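Local coordinates for protein DNA polymerase (Pyrobaculum calidifontis, PDB 5MDN) that probably catalyses template-directed DNA synthesis, adding deoxyribonucleotides to a growing strand with release of diphosphate, as in other family B DNA polymerases, at residues P5-Y10 / P361-A366; S263-W268 / V374-L379; G28-L33 / D223-V228; G15-R20 / I113-R118. All coordinates share one frame; numbering follows the deposited sequence.

Interaction 1. Residues P5-Y10 / P361-A366; sequences PLDATY and PLDQVA. With MG (magnesium ion), chain C.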
loop_
_atom_site.group_PDB
_atom_site.type_symbol
_atom_site.label_atom_id
_atom_site.label_comp_id
_atom_site.label_asym_id
_atom_site.label_seq_id
_atom_site.Cartn_x
_atom_site.Cartn_y
_atom_site.Cartn_z
ATOM N N PRO A 5 17.905 -9.455 8.943
ATOM C CA PRO A 5 17.539 -10.061 7.652
ATOM C C PRO A 5 16.986 -9.027 6.677
ATOM O O PRO A 5 16.150 -8.197 7.040
ATOM C CB PRO A 5 16.466 -11.091 8.035
ATOM C CG PRO A 5 16.592 -11.258 9.524
ATOM C CD PRO A 5 17.015 -9.911 10.018
ATOM N N LEU A 6 17.468 -9.080 5.434
ATOM C CA LEU A 6 16.922 -8.295 4.329
ATOM C C LEU A 6 15.898 -9.077 3.510
ATOM O O LEU A 6 14.778 -8.602 3.292
ATOM C CB LEU A 6 18.052 -7.816 3.411
ATOM C CG LEU A 6 18.667 -6.439 3.658
ATOM C CD1 LEU A 6 19.916 -6.267 2.812
ATOM C CD2 LEU A 6 17.660 -5.343 3.343
ATOM N N ASP A 7 16.272 -10.266 3.041
ATOM C CA ASP A 7 15.453 -11.044 2.124
ATOM C C ASP A 7 15.544 -12.517 2.495
ATOM O O ASP A 7 16.540 -12.968 3.067
ATOM C CB ASP A 7 15.900 -10.838 0.668
ATOM C CG ASP A 7 14.902 -11.378 -0.329
ATOM O OD1 ASP A 7 13.732 -11.581 0.054
ATOM O OD2 ASP A 7 15.289 -11.598 -1.496
ATOM N N ALA A 8 14.488 -13.263 2.173
ATOM C CA ALA A 8 14.435 -14.694 2.431
ATOM C C ALA A 8 13.906 -15.422 1.205
ATOM O O ALA A 8 12.966 -14.958 0.554
ATOM C CB ALA A 8 13.553 -15.002 3.645
ATOM N N THR A 9 14.512 -16.570 0.900
ATOM C CA THR A 9 14.132 -17.404 -0.234
ATOM C C THR A 9 14.205 -18.864 0.192
ATOM O O THR A 9 14.534 -19.181 1.339
ATOM C CB THR A 9 15.038 -17.167 -1.454
ATOM O OG1 THR A 9 16.378 -17.571 -1.144
ATOM C CG2 THR A 9 15.033 -15.701 -1.876
ATOM N N TYR A 10 13.891 -19.764 -0.739
ATOM C CA TYR A 10 14.117 -21.183 -0.507
ATOM C C TYR A 10 14.230 -21.902 -1.843
ATOM O O TYR A 10 13.605 -21.509 -2.832
ATOM C CB TYR A 10 13.006 -21.812 0.347
ATOM C CG TYR A 10 11.761 -22.221 -0.414
ATOM C CD1 TYR A 10 10.739 -21.313 -0.659
ATOM C CD2 TYR A 10 11.600 -23.525 -0.870
ATOM C CE1 TYR A 10 9.599 -21.691 -1.348
ATOM C CE2 TYR A 10 10.468 -23.910 -1.560
ATOM C CZ TYR A 10 9.469 -22.989 -1.795
ATOM O OH TYR A 10 8.337 -23.367 -2.480
ATOM N N PRO A 361 8.819 -9.269 5.017
ATOM C CA PRO A 361 10.073 -8.719 4.489
ATOM C C PRO A 361 9.856 -7.374 3.810
ATOM O O PRO A 361 8.735 -6.987 3.465
ATOM C CB PRO A 361 10.541 -9.784 3.487
ATOM C CG PRO A 361 9.792 -11.025 3.859
ATOM C CD PRO A 361 8.484 -10.568 4.413
ATOM N N LEU A 362 10.963 -6.648 3.634
ATOM C CA LEU A 362 10.890 -5.265 3.175
ATOM C C LEU A 362 10.289 -5.160 1.778
ATOM O O LEU A 362 9.611 -4.172 1.469
ATOM C CB LEU A 362 12.285 -4.636 3.213
ATOM C CG LEU A 362 12.409 -3.116 3.128
ATOM C CD1 LEU A 362 11.355 -2.442 3.989
ATOM C CD2 LEU A 362 13.803 -2.688 3.567
ATOM N N ASP A 363 10.535 -6.153 0.920
ATOM C CA ASP A 363 9.991 -6.135 -0.430
ATOM C C ASP A 363 8.500 -6.457 -0.486
ATOM O O ASP A 363 7.894 -6.302 -1.553
ATOM C CB ASP A 363 10.773 -7.107 -1.322
ATOM C CG ASP A 363 10.875 -8.502 -0.733
ATOM O OD1 ASP A 363 9.839 -9.080 -0.348
ATOM O OD2 ASP A 363 12.007 -9.026 -0.649
ATOM N N GLN A 364 7.897 -6.902 0.618
ATOM C CA GLN A 364 6.485 -7.264 0.637
ATOM C C GLN A 364 5.623 -6.402 1.548
ATOM O O GLN A 364 4.404 -6.365 1.347
ATOM C CB GLN A 364 6.308 -8.729 1.064
ATOM C CG GLN A 364 6.797 -9.749 0.052
ATOM C CD GLN A 364 6.927 -11.137 0.646
ATOM O OE1 GLN A 364 7.929 -11.826 0.445
ATOM N NE2 GLN A 364 5.904 -11.561 1.374
ATOM N N VAL A 365 6.206 -5.745 2.554
ATOM C CA VAL A 365 5.411 -5.057 3.569
ATOM C C VAL A 365 4.516 -3.995 2.936
ATOM O O VAL A 365 3.355 -3.830 3.328
ATOM C CB VAL A 365 6.329 -4.472 4.660
ATOM C CG1 VAL A 365 7.312 -3.458 4.080
ATOM C CG2 VAL A 365 5.499 -3.845 5.771
ATOM N N ALA A 366 5.032 -3.264 1.945
ATOM C CA ALA A 366 4.235 -2.227 1.299
ATOM C C ALA A 366 3.317 -2.789 0.218
ATOM O O ALA A 366 2.221 -2.258 0.007
ATOM C CB ALA A 366 5.152 -1.159 0.704
HETATM MG MG MG C . 11.911 -11.614 -1.672
#
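Residues 5-10 of strand 5-12 pass the start of a short, weakly bonded helix at about 362-365; Asp7 comes nearest Pro361, their CA atoms 6.3 Å apart, and Leu6 nearest Leu362, their CA atoms 6.8 Å apart. The main link is a magnesium ion held between two aspartates. Asp7 OD1 binds it at 2.5 Å, and Asp363 OD2 completes the protein side of the site at a longer 2.8 Å. The two oxygens, Asp7 OD1 and Asp363 OD2, lie 3.2 Å apart; both are acceptors and cannot bond to each other, so the cation between them probably offsets the repulsion of their charges. The carboxylates approach almost at right angles, with planes 84° apart. Asp7 reaches the ion because its CG is swung opposite the backbone nitrogen (chi1 -167°), whereas Asp363 holds its CG between the backbone N and the carbonyl carbon (chi1 52°). Leu6 and Asp7 form a classic beta bulge against Phe22 on strand 17-24, an irregularity in the edge strand of the N-terminal mixed sheet. The magnesium site thus bridges that sheet and the residues that follow the long helix 326-356. OD2 of Asp7 accepts the backbone N-H of Gly272, while OD1, besides the metal, takes a weak bond from Ala8 N. Proline suits the start of a short helix, where no N-H is needed, and its ring points to the strand; Pro361 O accepts both Gln364 N and Val365 N, each at 3.0 Å. Leu362 packs on Leu351 and Ile352 of helix 326-356.

Interaction 2. Residues S263-W268 / V374-L379; sequences SVYGHW and VEWMLL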
loop_
_atom_site.group_PDB
_atom_site.type_symbol
_atom_site.label_atom_id
_atom_site.label_comp_id
_atom_site.label_asym_id
_atom_site.label_seq_id
_atom_site.Cartn_x
_atom_site.Cartn_y
_atom_site.Cartn_z
ATOM N N SER A 263 6.370 -12.123 -8.005
ATOM C CA SER A 263 5.961 -12.963 -6.888
ATOM C C SER A 263 4.653 -12.491 -6.258
ATOM O O SER A 263 3.793 -11.921 -6.938
ATOM C CB SER A 263 7.069 -13.010 -5.834
ATOM O OG SER A 263 6.693 -13.822 -4.735
ATOM N N VAL A 264 4.504 -12.736 -4.953
ATOM C CA VAL A 264 3.235 -12.497 -4.280
ATOM C C VAL A 264 2.898 -11.004 -4.269
ATOM O O VAL A 264 3.783 -10.137 -4.305
ATOM C CB VAL A 264 3.285 -13.075 -2.854
ATOM C CG1 VAL A 264 4.263 -12.292 -1.985
ATOM C CG2 VAL A 264 1.895 -13.116 -2.229
ATOM N N TYR A 265 1.597 -10.709 -4.233
ATOM C CA TYR A 265 1.028 -9.365 -4.311
ATOM C C TYR A 265 1.397 -8.640 -5.599
ATOM O O TYR A 265 1.221 -7.419 -5.690
ATOM C CB TYR A 265 1.432 -8.496 -3.112
ATOM C CG TYR A 265 1.424 -9.207 -1.782
ATOM C CD1 TYR A 265 0.250 -9.725 -1.253
ATOM C CD2 TYR A 265 2.590 -9.335 -1.039
ATOM C CE1 TYR A 265 0.242 -10.368 -0.031
ATOM C CE2 TYR A 265 2.592 -9.973 0.183
ATOM C CZ TYR A 265 1.417 -10.488 0.682
ATOM O OH TYR A 265 1.422 -11.126 1.902
ATOM N N GLY A 266 1.901 -9.356 -6.599
ATOM C CA GLY A 266 2.435 -8.709 -7.776
ATOM C C GLY A 266 3.766 -8.023 -7.575
ATOM O O GLY A 266 4.243 -7.349 -8.493
ATOM N N HIS A 267 4.380 -8.167 -6.402
ATOM C CA HIS A 267 5.700 -7.597 -6.184
ATOM C C HIS A 267 6.747 -8.410 -6.938
ATOM O O HIS A 267 6.546 -9.582 -7.267
ATOM C CB HIS A 267 6.032 -7.545 -4.692
ATOM C CG HIS A 267 6.854 -8.701 -4.208
ATOM N ND1 HIS A 267 6.294 -9.877 -3.756
ATOM C CD2 HIS A 267 8.194 -8.854 -4.088
ATOM C CE1 HIS A 267 7.254 -10.706 -3.385
ATOM N NE2 HIS A 267 8.417 -10.110 -3.579
ATOM N N TRP A 268 7.878 -7.770 -7.214
ATOM C CA TRP A 268 8.959 -8.387 -7.971
ATOM C C TRP A 268 10.121 -8.681 -7.036
ATOM O O TRP A 268 10.648 -7.770 -6.387
ATOM C CB TRP A 268 9.398 -7.492 -9.129
ATOM C CG TRP A 268 8.493 -7.611 -10.309
ATOM C CD1 TRP A 268 7.235 -7.096 -10.434
ATOM C CD2 TRP A 268 8.759 -8.322 -11.523
ATOM N NE1 TRP A 268 6.708 -7.428 -11.659
ATOM C CE2 TRP A 268 7.624 -8.182 -12.346
ATOM C CE3 TRP A 268 9.850 -9.055 -11.999
ATOM C CZ2 TRP A 268 7.550 -8.748 -13.615
ATOM C CZ3 TRP A 268 9.774 -9.618 -13.259
ATOM C CH2 TRP A 268 8.632 -9.462 -14.052
ATOM N N VAL A 374 -1.699 -7.070 8.597
ATOM C CA VAL A 374 -2.096 -7.357 9.974
ATOM C C VAL A 374 -2.237 -8.860 10.192
ATOM O O VAL A 374 -1.885 -9.384 11.255
ATOM C CB VAL A 374 -3.407 -6.616 10.299
ATOM C CG1 VAL A 374 -4.022 -7.119 11.600
ATOM C CG2 VAL A 374 -3.173 -5.119 10.356
ATOM N N GLU A 375 -2.732 -9.579 9.182
ATOM C CA GLU A 375 -2.948 -11.013 9.336
ATOM C C GLU A 375 -1.635 -11.777 9.459
ATOM O O GLU A 375 -1.574 -12.785 10.172
ATOM C CB GLU A 375 -3.777 -11.536 8.167
ATOM C CG GLU A 375 -4.459 -12.852 8.441
ATOM C CD GLU A 375 -5.628 -13.089 7.510
ATOM O OE1 GLU A 375 -5.395 -13.328 6.307
ATOM O OE2 GLU A 375 -6.783 -13.028 7.981
ATOM N N TRP A 376 -0.579 -11.320 8.785
ATOM C CA TRP A 376 0.733 -11.932 8.963
ATOM C C TRP A 376 1.332 -11.630 10.329
ATOM O O TRP A 376 2.173 -12.400 10.807
ATOM C CB TRP A 376 1.688 -11.475 7.859
ATOM C CG TRP A 376 1.530 -12.255 6.592
ATOM C CD1 TRP A 376 1.077 -11.791 5.390
ATOM C CD2 TRP A 376 1.814 -13.646 6.404
ATOM N NE1 TRP A 376 1.066 -12.809 4.465
ATOM C CE2 TRP A 376 1.515 -13.957 5.063
ATOM C CE3 TRP A 376 2.295 -14.658 7.240
ATOM C CZ2 TRP A 376 1.682 -15.237 4.539
ATOM C CZ3 TRP A 376 2.458 -15.927 6.719
ATOM C CH2 TRP A 376 2.152 -16.207 5.383
ATOM N N MET A 377 0.926 -10.529 10.962
ATOM C CA MET A 377 1.317 -10.284 12.347
ATOM C C MET A 377 0.599 -11.238 13.291
ATOM O O MET A 377 1.224 -11.849 14.166
ATOM C CB MET A 377 1.027 -8.833 12.729
ATOM C CG MET A 377 1.598 -8.427 14.079
ATOM S SD MET A 377 1.400 -6.669 14.422
ATOM C CE MET A 377 -0.384 -6.546 14.479
ATOM N N LEU A 378 -0.724 -11.367 13.138
ATOM C CA LEU A 378 -1.498 -12.222 14.032
ATOM C C LEU A 378 -1.082 -13.683 13.921
ATOM O O LEU A 378 -1.121 -14.412 14.918
ATOM C CB LEU A 378 -2.992 -12.065 13.747
ATOM C CG LEU A 378 -3.568 -10.676 14.033
ATOM C CD1 LEU A 378 -5.051 -10.625 13.707
ATOM C CD2 LEU A 378 -3.316 -10.275 15.479
ATOM N N LEU A 379 -0.685 -14.130 12.724
ATOM C CA LEU A 379 -0.152 -15.483 12.584
ATOM C C LEU A 379 1.116 -15.658 13.406
ATOM O O LEU A 379 1.338 -16.716 14.005
ATOM C CB LEU A 379 0.139 -15.797 11.119
ATOM C CG LEU A 379 -1.004 -16.031 10.138
ATOM C CD1 LEU A 379 -0.411 -16.340 8.780
ATOM C CD2 LEU A 379 -1.895 -17.159 10.609
#
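Tyr265 and Trp376 meet with the phenol oxygen at the edge of the indole, near its plane, the two side chains running obliquely to one another. Tyr265 lies in a type I' beta turn, Val264 to His267, closed by His267 N to Val264 O at 2.9 Å. Both central residues, Tyr265 and Gly266, have positive phi, which glycine tolerates readily. The contact joins the loop between strands 261-262 and 268-269, in the exonuclease family region, to helix 370-384 of the polymerase family region, which carries Trp376. In both aromatic residues CG stands opposite the carbonyl carbon, and Tyr265, with chi1 -41°, thereby extends its hydroxyl to the helix. Indole suits this place because it offers one N-H on a large apolar frame: Trp376 NE1 gives a weak hydrogen bond to Tyr265 OH at 3.1 Å, bent to 129°. The hydroxyl is also bonded to Asn372 ND2, its strongest partner, and Arg114 NH2, so nitrogens from three residues gather round one oxygen. Val264 CG2 lies 3.7 Å above the plane of the Tyr265 ring, over its centre. At the turn's end, His267 directs ND1 at a lone pair of Val264 O, 2.6 Å away and in the carbonyl plane.

Interaction 3. Residues G28-L33 / D223-V228; sequences GRRVVL and DPDVIV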
loop_
_atom_site.group_PDB
_atom_site.type_symbol
_atom_site.label_atom_id
_atom_site.label_comp_id
_atom_site.label_asym_id
_atom_site.label_seq_id
_atom_site.Cartn_x
_atom_site.Cartn_y
_atom_site.Cartn_z
ATOM N N GLY A 28 29.153 -5.855 9.584
ATOM C CA GLY A 28 28.814 -5.000 8.463
ATOM C C GLY A 28 29.139 -5.556 7.095
ATOM O O GLY A 28 29.526 -4.795 6.200
ATOM N N ARG A 29 28.986 -6.863 6.900
ATOM C CA ARG A 29 29.192 -7.488 5.601
ATOM C C ARG A 29 28.011 -8.391 5.281
ATOM O O ARG A 29 27.411 -8.999 6.172
ATOM C CB ARG A 29 30.493 -8.300 5.558
ATOM C CG ARG A 29 30.652 -9.222 6.741
ATOM C CD ARG A 29 31.804 -10.192 6.599
ATOM N NE ARG A 29 31.587 -11.367 7.438
ATOM C CZ ARG A 29 31.943 -12.604 7.106
ATOM N NH1 ARG A 29 32.544 -12.835 5.947
ATOM N NH2 ARG A 29 31.700 -13.608 7.938
ATOM N N ARG A 30 27.685 -8.476 3.994
ATOM C CA ARG A 30 26.472 -9.152 3.554
ATOM C C ARG A 30 26.721 -10.654 3.495
ATOM O O ARG A 30 27.628 -11.111 2.794
ATOM C CB ARG A 30 26.022 -8.624 2.193
ATOM C CG ARG A 30 25.315 -7.268 2.229
ATOM C CD ARG A 30 26.285 -6.117 2.492
ATOM N NE ARG A 30 25.606 -4.827 2.587
ATOM C CZ ARG A 30 25.575 -4.079 3.685
ATOM N NH1 ARG A 30 26.188 -4.492 4.784
ATOM N NH2 ARG A 30 24.932 -2.919 3.685
ATOM N N VAL A 31 25.912 -11.421 4.227
ATOM C CA VAL A 31 26.061 -12.866 4.331
ATOM C C VAL A 31 24.700 -13.511 4.100
ATOM O O VAL A 31 23.682 -12.836 3.958
ATOM C CB VAL A 31 26.639 -13.308 5.693
ATOM C CG1 VAL A 31 27.977 -12.632 5.956
ATOM C CG2 VAL A 31 25.652 -13.003 6.810
ATOM N N VAL A 32 24.700 -14.841 4.054
ATOM C CA VAL A 32 23.483 -15.619 3.852
ATOM C C VAL A 32 23.478 -16.775 4.845
ATOM O O VAL A 32 24.467 -17.507 4.967
ATOM C CB VAL A 32 23.361 -16.132 2.400
ATOM C CG1 VAL A 32 24.654 -16.794 1.941
ATOM C CG2 VAL A 32 22.184 -17.087 2.266
ATOM N N LEU A 33 22.367 -16.930 5.562
ATOM C CA LEU A 33 22.184 -18.000 6.531
ATOM C C LEU A 33 21.255 -19.050 5.941
ATOM O O LEU A 33 20.268 -18.717 5.279
ATOM C CB LEU A 33 21.619 -17.467 7.851
ATOM C CG LEU A 33 22.625 -17.020 8.915
ATOM C CD1 LEU A 33 23.550 -15.931 8.400
ATOM C CD2 LEU A 33 21.896 -16.558 10.169
ATOM N N ASP A 223 26.200 -2.914 -5.820
ATOM C CA ASP A 223 25.694 -3.927 -4.895
ATOM C C ASP A 223 24.726 -3.310 -3.890
ATOM O O ASP A 223 25.040 -3.228 -2.695
ATOM C CB ASP A 223 26.842 -4.629 -4.159
ATOM C CG ASP A 223 26.379 -5.851 -3.385
ATOM O OD1 ASP A 223 25.297 -6.383 -3.712
ATOM O OD2 ASP A 223 27.091 -6.277 -2.451
ATOM N N PRO A 224 23.552 -2.860 -4.327
ATOM C CA PRO A 224 22.613 -2.237 -3.393
ATOM C C PRO A 224 21.888 -3.263 -2.539
ATOM O O PRO A 224 21.646 -4.401 -2.950
ATOM C CB PRO A 224 21.634 -1.511 -4.322
ATOM C CG PRO A 224 21.609 -2.363 -5.542
ATOM C CD PRO A 224 23.015 -2.898 -5.700
ATOM N N ASP A 225 21.538 -2.838 -1.326
ATOM C CA ASP A 225 20.720 -3.653 -0.439
ATOM C C ASP A 225 19.232 -3.426 -0.673
ATOM O O ASP A 225 18.435 -4.363 -0.556
ATOM C CB ASP A 225 21.069 -3.354 1.022
ATOM C CG ASP A 225 22.541 -3.561 1.322
ATOM O OD1 ASP A 225 23.033 -4.697 1.143
ATOM O OD2 ASP A 225 23.208 -2.590 1.742
ATOM N N VAL A 226 18.846 -2.192 -0.992
ATOM C CA VAL A 226 17.472 -1.843 -1.328
ATOM C C VAL A 226 17.457 -1.216 -2.716
ATOM O O VAL A 226 18.307 -0.378 -3.040
ATOM C CB VAL A 226 16.859 -0.881 -0.288
ATOM C CG1 VAL A 226 15.359 -0.754 -0.503
ATOM C CG2 VAL A 226 17.163 -1.359 1.124
ATOM N N ILE A 227 16.492 -1.626 -3.535
ATOM C CA ILE A 227 16.236 -1.009 -4.831
ATOM C C ILE A 227 14.861 -0.360 -4.769
ATOM O O ILE A 227 13.850 -1.050 -4.580
ATOM C CB ILE A 227 16.320 -2.027 -5.977
ATOM C CG1 ILE A 227 17.764 -2.486 -6.178
ATOM C CG2 ILE A 227 15.763 -1.433 -7.262
ATOM C CD1 ILE A 227 17.921 -3.585 -7.212
ATOM N N VAL A 228 14.817 0.960 -4.928
ATOM C CA VAL A 228 13.580 1.725 -4.834
ATOM C C VAL A 228 13.221 2.269 -6.207
ATOM O O VAL A 228 14.094 2.695 -6.972
ATOM C CB VAL A 228 13.693 2.872 -3.810
ATOM C CG1 VAL A 228 13.190 2.418 -2.448
ATOM C CG2 VAL A 228 15.130 3.358 -3.718
#
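Arg30 and Asp225 are joined by a side-on salt bridge in which two nitrogens of the guanidinium each take one carboxylate oxygen. The shorter bond runs from Arg30 NH2 to Asp225 OD2, 2.6 Å long with an angle of 154° at the hydrogen. Its companion, Arg30 NE to Asp225 OD1 at 3.0 Å, is more bent, although it meets OD1 on the syn side. Because the two flat groups are turned 54° apart, the pair is not coplanar, and OD2 is approached from above the carboxylate plane. A bend at chi2 of Arg30 (73°) turns the NE side of the group to the acid. Each oxygen of the buried Asp225 has a further donor: OD1 forms a salt bridge with Arg255 NH2, its strongest partner, and OD2 accepts the backbone N-H of Arg164. Arg30 NH2 likewise donates to Pro162 O. Nearby Asp223 pairs with Arg164, Arg255 and Arg273, making this a network of arginines gathered round two acids, where arginine suits because one group can serve several acceptors. With a leucine in place of Arg30, Asp225 would probably lose one donor at each oxygen, and Pro162 O its guanidinium partner. Strand 30-35, which carries Arg30, lies between strands 17-24 and 144-155 of the N-terminal sheet; Asp223, with positive phi, is the first residue beyond helix 209-222, and Asp225 leads into strand 226-229, flanked by strands 165-172 and 274-277 in the RNase H-like exonuclease sheet.

Interaction 4. Residues G15-R20 / I113-R118; sequences GVPEVR and IRYYMR
Pro17 and Val19 both point toward Tyr115 and meet it mainly by apolar packing, their compact cyclic and branched side chains fitting against the ring. Val19 CG2 touches Tyr115 CE2 at 3.4 Å, while Pro17 CB lies 3.9 Å from the same Tyr115 CE2 and Pro17 CG is 3.6 Å from Tyr115 OH. The Pro17 side chain crosses that of Tyr115 at about a right angle, and Val19 runs obliquely to it. With CG opposite the backbone nitrogen (chi1 180°), Tyr115 extends its long flat ring from the first helical turn to touch both residues. The aromatic part is a T-shaped stack of Tyr115 with Tyr10 on the adjoining strand. Replacing Tyr115 by alanine is likely to open a gap beside Val19 and Pro17 and leave the Tyr10 ring without its stacking partner. Glu18 points away from the helix and pairs through OE2 with Arg20 NH2 at 3.2 Å, its OE1 meeting Arg36. Arg114 is the N-cap residue, and its O accepts Arg118 N at 2.9 Å. Inward Pro17 and Val19 alternating with outward Glu18 mark a beta strand packed against a helix, here helix 115-123 against the N-terminal mixed sheet.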
loop_
_atom_site.group_PDB
_atom_site.type_symbol
_atom_site.label_atom_id
_atom_site.label_comp_id
_atom_site.label_asym_id
_atom_site.label_seq_id
_atom_site.Cartn_x
_atom_site.Cartn_y
_atom_site.Cartn_z
ATOM N N GLY A 15 15.017 -32.818 -3.500
ATOM C CA GLY A 15 14.001 -33.414 -2.657
ATOM C C GLY A 15 14.020 -33.018 -1.198
ATOM O O GLY A 15 13.279 -33.615 -0.406
ATOM N N VAL A 16 14.831 -32.034 -0.806
ATOM C CA VAL A 16 14.847 -31.524 0.557
ATOM C C VAL A 16 14.831 -30.002 0.504
ATOM O O VAL A 16 15.726 -29.395 -0.093
ATOM C CB VAL A 16 16.055 -32.025 1.370
ATOM C CG1 VAL A 16 17.285 -32.157 0.494
ATOM C CG2 VAL A 16 16.334 -31.095 2.545
ATOM N N PRO A 17 13.837 -29.337 1.094
ATOM C CA PRO A 17 13.742 -27.879 0.974
ATOM C C PRO A 17 14.732 -27.179 1.890
ATOM O O PRO A 17 14.971 -27.600 3.024
ATOM C CB PRO A 17 12.295 -27.585 1.389
ATOM C CG PRO A 17 11.958 -28.688 2.332
ATOM C CD PRO A 17 12.731 -29.904 1.883
ATOM N N GLU A 18 15.312 -26.097 1.378
ATOM C CA GLU A 18 16.398 -25.392 2.045
ATOM C C GLU A 18 16.060 -23.909 2.114
ATOM O O GLU A 18 15.872 -23.267 1.076
ATOM C CB GLU A 18 17.708 -25.631 1.293
ATOM C CG GLU A 18 18.899 -24.920 1.855
ATOM C CD GLU A 18 20.166 -25.214 1.076
ATOM O OE1 GLU A 18 20.556 -26.399 0.997
ATOM O OE2 GLU A 18 20.773 -24.262 0.541
ATOM N N VAL A 19 15.998 -23.363 3.331
ATOM C CA VAL A 19 15.639 -21.963 3.547
ATOM C C VAL A 19 16.903 -21.114 3.578
ATOM O O VAL A 19 17.872 -21.449 4.270
ATOM C CB VAL A 19 14.838 -21.796 4.850
ATOM C CG1 VAL A 19 14.415 -20.347 5.032
ATOM C CG2 VAL A 19 13.634 -22.714 4.857
ATOM N N ARG A 20 16.891 -20.011 2.832
ATOM C CA ARG A 20 17.987 -19.051 2.816
ATOM C C ARG A 20 17.502 -17.701 3.328
ATOM O O ARG A 20 16.395 -17.263 3.000
ATOM C CB ARG A 20 18.560 -18.893 1.405
ATOM C CG ARG A 20 18.983 -20.196 0.753
ATOM C CD ARG A 20 20.051 -19.955 -0.302
ATOM N NE ARG A 20 20.576 -21.203 -0.845
ATOM C CZ ARG A 20 20.123 -21.784 -1.952
ATOM N NH1 ARG A 20 19.134 -21.227 -2.638
ATOM N NH2 ARG A 20 20.658 -22.921 -2.373
ATOM N N ILE A 113 0.158 -21.539 4.213
ATOM C CA ILE A 113 1.148 -20.570 4.675
ATOM C C ILE A 113 2.415 -20.780 3.856
ATOM O O ILE A 113 2.982 -21.879 3.846
ATOM C CB ILE A 113 1.427 -20.717 6.182
ATOM C CG1 ILE A 113 0.354 -20.021 7.038
ATOM C CG2 ILE A 113 2.803 -20.163 6.533
ATOM C CD1 ILE A 113 -1.053 -20.553 6.880
ATOM N N ARG A 114 2.850 -19.737 3.149
ATOM C CA ARG A 114 4.009 -19.867 2.275
ATOM C C ARG A 114 5.251 -20.218 3.089
ATOM O O ARG A 114 5.425 -19.768 4.224
ATOM C CB ARG A 114 4.218 -18.593 1.449
ATOM C CG ARG A 114 4.701 -17.381 2.201
ATOM C CD ARG A 114 4.775 -16.185 1.255
ATOM N NE ARG A 114 3.448 -15.681 0.908
ATOM C CZ ARG A 114 2.994 -14.479 1.246
ATOM N NH1 ARG A 114 3.766 -13.650 1.935
ATOM N NH2 ARG A 114 1.770 -14.105 0.898
ATOM N N TYR A 115 6.104 -21.050 2.491
ATOM C CA TYR A 115 7.092 -21.815 3.246
ATOM C C TYR A 115 8.074 -20.916 3.995
ATOM O O TYR A 115 8.315 -21.115 5.191
ATOM C CB TYR A 115 7.823 -22.767 2.299
ATOM C CG TYR A 115 8.885 -23.618 2.952
ATOM C CD1 TYR A 115 8.552 -24.549 3.927
ATOM C CD2 TYR A 115 10.215 -23.529 2.560
ATOM C CE1 TYR A 115 9.515 -25.342 4.520
ATOM C CE2 TYR A 115 11.183 -24.322 3.144
ATOM C CZ TYR A 115 10.830 -25.225 4.123
ATOM O OH TYR A 115 11.796 -26.013 4.705
ATOM N N TYR A 116 8.668 -19.930 3.314
ATOM C CA TYR A 116 9.685 -19.125 3.987
ATOM C C TYR A 116 9.096 -18.185 5.034
ATOM O O TYR A 116 9.829 -17.731 5.920
ATOM C CB TYR A 116 10.526 -18.347 2.968
ATOM C CG TYR A 116 9.830 -17.220 2.237
ATOM C CD1 TYR A 116 8.886 -17.478 1.252
ATOM C CD2 TYR A 116 10.149 -15.895 2.508
ATOM C CE1 TYR A 116 8.263 -16.446 0.574
ATOM C CE2 TYR A 116 9.532 -14.859 1.836
ATOM C CZ TYR A 116 8.589 -15.139 0.871
ATOM O OH TYR A 116 7.969 -14.112 0.198
ATOM N N MET A 117 7.796 -17.881 4.961
ATOM C CA MET A 117 7.143 -17.194 6.072
ATOM C C MET A 117 6.877 -18.149 7.231
ATOM O O MET A 117 6.975 -17.755 8.399
ATOM C CB MET A 117 5.840 -16.545 5.607
ATOM C CG MET A 117 6.024 -15.330 4.714
ATOM S SD MET A 117 6.924 -13.997 5.522
ATOM C CE MET A 117 5.866 -13.677 6.930
ATOM N N ARG A 118 6.526 -19.399 6.920
ATOM C CA ARG A 118 6.391 -20.427 7.949
ATOM C C ARG A 118 7.672 -20.557 8.766
ATOM O O ARG A 118 7.632 -20.655 9.998
ATOM C CB ARG A 118 6.035 -21.763 7.295
ATOM C CG ARG A 118 5.771 -22.906 8.262
ATOM C CD ARG A 118 4.348 -22.885 8.797
ATOM N NE ARG A 118 4.218 -22.097 10.014
ATOM C CZ ARG A 118 3.070 -21.903 10.654
ATOM N NH1 ARG A 118 1.952 -22.443 10.188
ATOM N NH2 ARG A 118 3.039 -21.169 11.757
#

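Overall arrangement
From the N terminus, three contacts open in turn on neighbouring strands of one sheet: interaction 1 at 5-10, interaction 4 at 15-20 and interaction 3 at 28-33. Interaction 4 closes first, at 113-118, and interaction 3 at 223-228, so these two cross, and both nest inside the long loop that interaction 1 closes at 361-366. Interaction 2 opens at 263-268, after both have closed, and ends at 374-379, crossing interaction 1. The N-terminal sheet is thus tied to helix 115-123, to the exonuclease sheet and to helix 362-365, while an exonuclease-region loop is tied to helix 370-384. Arg114 and Gln364 lie where interactions 1, 2 and 4 meet.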